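Long-range contact in origin of replication complex subunit 1B (Arabidopsis thaliana, PDB 5HH7), which forms part of the origin recognition complex that marks replication origins, and reads the histone H3 tail through its BAH-PHD cassette: residues Cys192-Pro197 and Asp209-Glu214. Coordinates in Å, arbitrary orientation, origin at the centre of the assembly. Residue numbers count along the deposited sequence, not the author numbering.
Sequences CSVKCP and DVFLCE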
loop_
_atom_site.group_PDB
_atom_site.type_symbol
_atom_site.label_atom_id
_atom_site.label_comp_id
_atom_site.label_asym_id
_atom_site.label_seq_id
_atom_site.Cartn_x
_atom_site.Cartn_y
_atom_site.Cartn_z
ATOM N N CYS A 192 -3.153 -5.168 2.591
ATOM C CA CYS A 192 -2.959 -3.730 2.690
ATOM C C CYS A 192 -4.349 -3.105 2.662
ATOM O O CYS A 192 -5.344 -3.814 2.510
ATOM C CB CYS A 192 -2.065 -3.190 1.567
ATOM S SG CYS A 192 -2.659 -3.476 -0.119
ATOM N N SER A 193 -4.432 -1.792 2.828
ATOM C CA SER A 193 -5.733 -1.136 2.830
ATOM C C SER A 193 -5.794 -0.029 1.785
ATOM O O SER A 193 -5.136 1.003 1.918
ATOM C CB SER A 193 -6.062 -0.585 4.217
ATOM O OG SER A 193 -7.433 -0.233 4.301
ATOM N N VAL A 194 -6.585 -0.252 0.743
ATOM C CA VAL A 194 -6.695 0.710 -0.346
ATOM C C VAL A 194 -7.985 1.513 -0.213
ATOM O O VAL A 194 -9.075 0.947 -0.184
ATOM C CB VAL A 194 -6.658 0.011 -1.711
ATOM C CG1 VAL A 194 -6.779 1.030 -2.816
ATOM C CG2 VAL A 194 -5.366 -0.781 -1.860
ATOM N N LYS A 195 -7.852 2.833 -0.136
ATOM C CA LYS A 195 -8.986 3.701 0.163
ATOM C C LYS A 195 -9.443 4.485 -1.059
ATOM O O LYS A 195 -8.626 4.940 -1.859
ATOM C CB LYS A 195 -8.611 4.692 1.269
ATOM C CG LYS A 195 -8.072 4.051 2.538
ATOM C CD LYS A 195 -9.162 3.284 3.272
ATOM C CE LYS A 195 -8.642 2.706 4.575
ATOM N NZ LYS A 195 -9.698 1.953 5.312
ATOM N N CYS A 196 -10.755 4.657 -1.186
ATOM C CA CYS A 196 -11.312 5.561 -2.182
ATOM C C CYS A 196 -11.034 6.987 -1.701
ATOM O O CYS A 196 -10.726 7.185 -0.521
ATOM C CB CYS A 196 -12.817 5.315 -2.338
ATOM S SG CYS A 196 -13.815 5.832 -0.931
ATOM N N PRO A 197 -11.127 7.983 -2.603
ATOM C CA PRO A 197 -10.771 9.358 -2.233
ATOM C C PRO A 197 -11.540 9.870 -1.025
ATOM O O PRO A 197 -10.979 10.594 -0.204
ATOM C CB PRO A 197 -11.170 10.169 -3.466
ATOM C CG PRO A 197 -11.112 9.222 -4.571
ATOM C CD PRO A 197 -11.502 7.884 -4.025
ATOM N N ASP A 209 0.383 0.811 5.647
ATOM C CA ASP A 209 -0.142 0.018 4.544
ATOM C C ASP A 209 -1.428 0.591 3.957
ATOM O O ASP A 209 -2.273 -0.141 3.441
ATOM C CB ASP A 209 -0.327 -1.427 5.006
ATOM C CG ASP A 209 0.969 -2.028 5.523
ATOM O OD1 ASP A 209 1.952 -2.053 4.755
ATOM O OD2 ASP A 209 1.023 -2.433 6.703
ATOM N N VAL A 210 -1.553 1.913 4.025
ATOM C CA VAL A 210 -2.730 2.605 3.518
ATOM C C VAL A 210 -2.421 3.291 2.193
ATOM O O VAL A 210 -1.453 4.045 2.083
ATOM C CB VAL A 210 -3.237 3.649 4.533
ATOM C CG1 VAL A 210 -4.368 4.485 3.935
ATOM C CG2 VAL A 210 -3.689 2.961 5.815
ATOM N N PHE A 211 -3.248 3.028 1.187
ATOM C CA PHE A 211 -3.044 3.616 -0.130
ATOM C C PHE A 211 -4.315 4.264 -0.653
ATOM O O PHE A 211 -5.414 3.979 -0.180
ATOM C CB PHE A 211 -2.555 2.557 -1.121
ATOM C CG PHE A 211 -1.307 1.861 -0.679
ATOM C CD1 PHE A 211 -0.063 2.407 -0.952
ATOM C CD2 PHE A 211 -1.376 0.675 0.034
ATOM C CE1 PHE A 211 1.094 1.773 -0.529
ATOM C CE2 PHE A 211 -0.224 0.036 0.461
ATOM C CZ PHE A 211 1.011 0.587 0.179
ATOM N N LEU A 212 -4.144 5.141 -1.633
ATOM C CA LEU A 212 -5.256 5.807 -2.291
ATOM C C LEU A 212 -5.468 5.196 -3.667
ATOM O O LEU A 212 -4.509 4.992 -4.409
ATOM C CB LEU A 212 -4.941 7.294 -2.460
ATOM C CG LEU A 212 -5.814 8.050 -3.469
ATOM C CD1 LEU A 212 -7.218 8.224 -2.930
ATOM C CD2 LEU A 212 -5.196 9.405 -3.835
ATOM N N CYS A 213 -6.717 4.892 -4.002
ATOM C CA CYS A 213 -7.056 4.546 -5.380
ATOM C C CYS A 213 -8.369 5.183 -5.794
ATOM O O CYS A 213 -9.423 4.874 -5.235
ATOM C CB CYS A 213 -7.133 3.037 -5.590
ATOM S SG CYS A 213 -7.443 2.577 -7.318
ATOM N N GLU A 214 -8.294 6.077 -6.774
ATOM C CA GLU A 214 -9.476 6.731 -7.311
ATOM C C GLU A 214 -9.840 6.179 -8.684
ATOM O O GLU A 214 -11.014 6.139 -9.051
ATOM C CB GLU A 214 -9.248 8.242 -7.405
ATOM C CG GLU A 214 -10.429 9.015 -7.991
ATOM C CD GLU A 214 -10.344 10.507 -7.723
ATOM O OE1 GLU A 214 -9.264 10.978 -7.313
ATOM O OE2 GLU A 214 -11.365 11.207 -7.913
#
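Asp209 opens the second segment by giving its backbone O to Ser193 N (2.8 Å), the first rung of a parallel ladder inside the BAH domain. Its carboxylate is engaged by Arg190 and Tyr33, and a basic side chain of the bound histone H3 peptide packs against Asp209. Val210, bridged with Ser193, turns its beta-branched side chain to the face where Lys195 lies: Lys195 CG comes to 4.0 Å from Val210 CG1, so the lysine's aliphatic stem packs here while its amine leads away. Phe200, from the helix joining the two strands, covers this same face. Phe211 binds the first strand on both sides of Val194, its N donating to Ser193 O (2.9 Å) and its O accepting from Lys195 N (2.7 Å). Its large ring lies on the other face, shared with Val194, and packs against helix 122-127, with Cys192 CB 3.9 Å from Phe211 CE2 near the ring plane and the Cys192 sulfur in an oblique sulfur-aromatic contact. Leu212, paired with Lys195, returns to the Val210 face and reaches Pro197, Leu212 CD1 lying 3.8 Å from Pro197 CA. Cys213 N donates the last bond to Lys195 O (2.9 Å), and its small side chain lets Val194 CG1 approach Cys213 CB to 3.4 Å. Partly exposed Glu214 sets CD 3.5 Å from Pro197 CG, its carboxylate able to stay solvated. Four near-linear backbone bonds hold this beta-alpha-beta unit's strands parallel without needing particular side chains; the mostly apolar side-chain contacts, on both faces, help select this register.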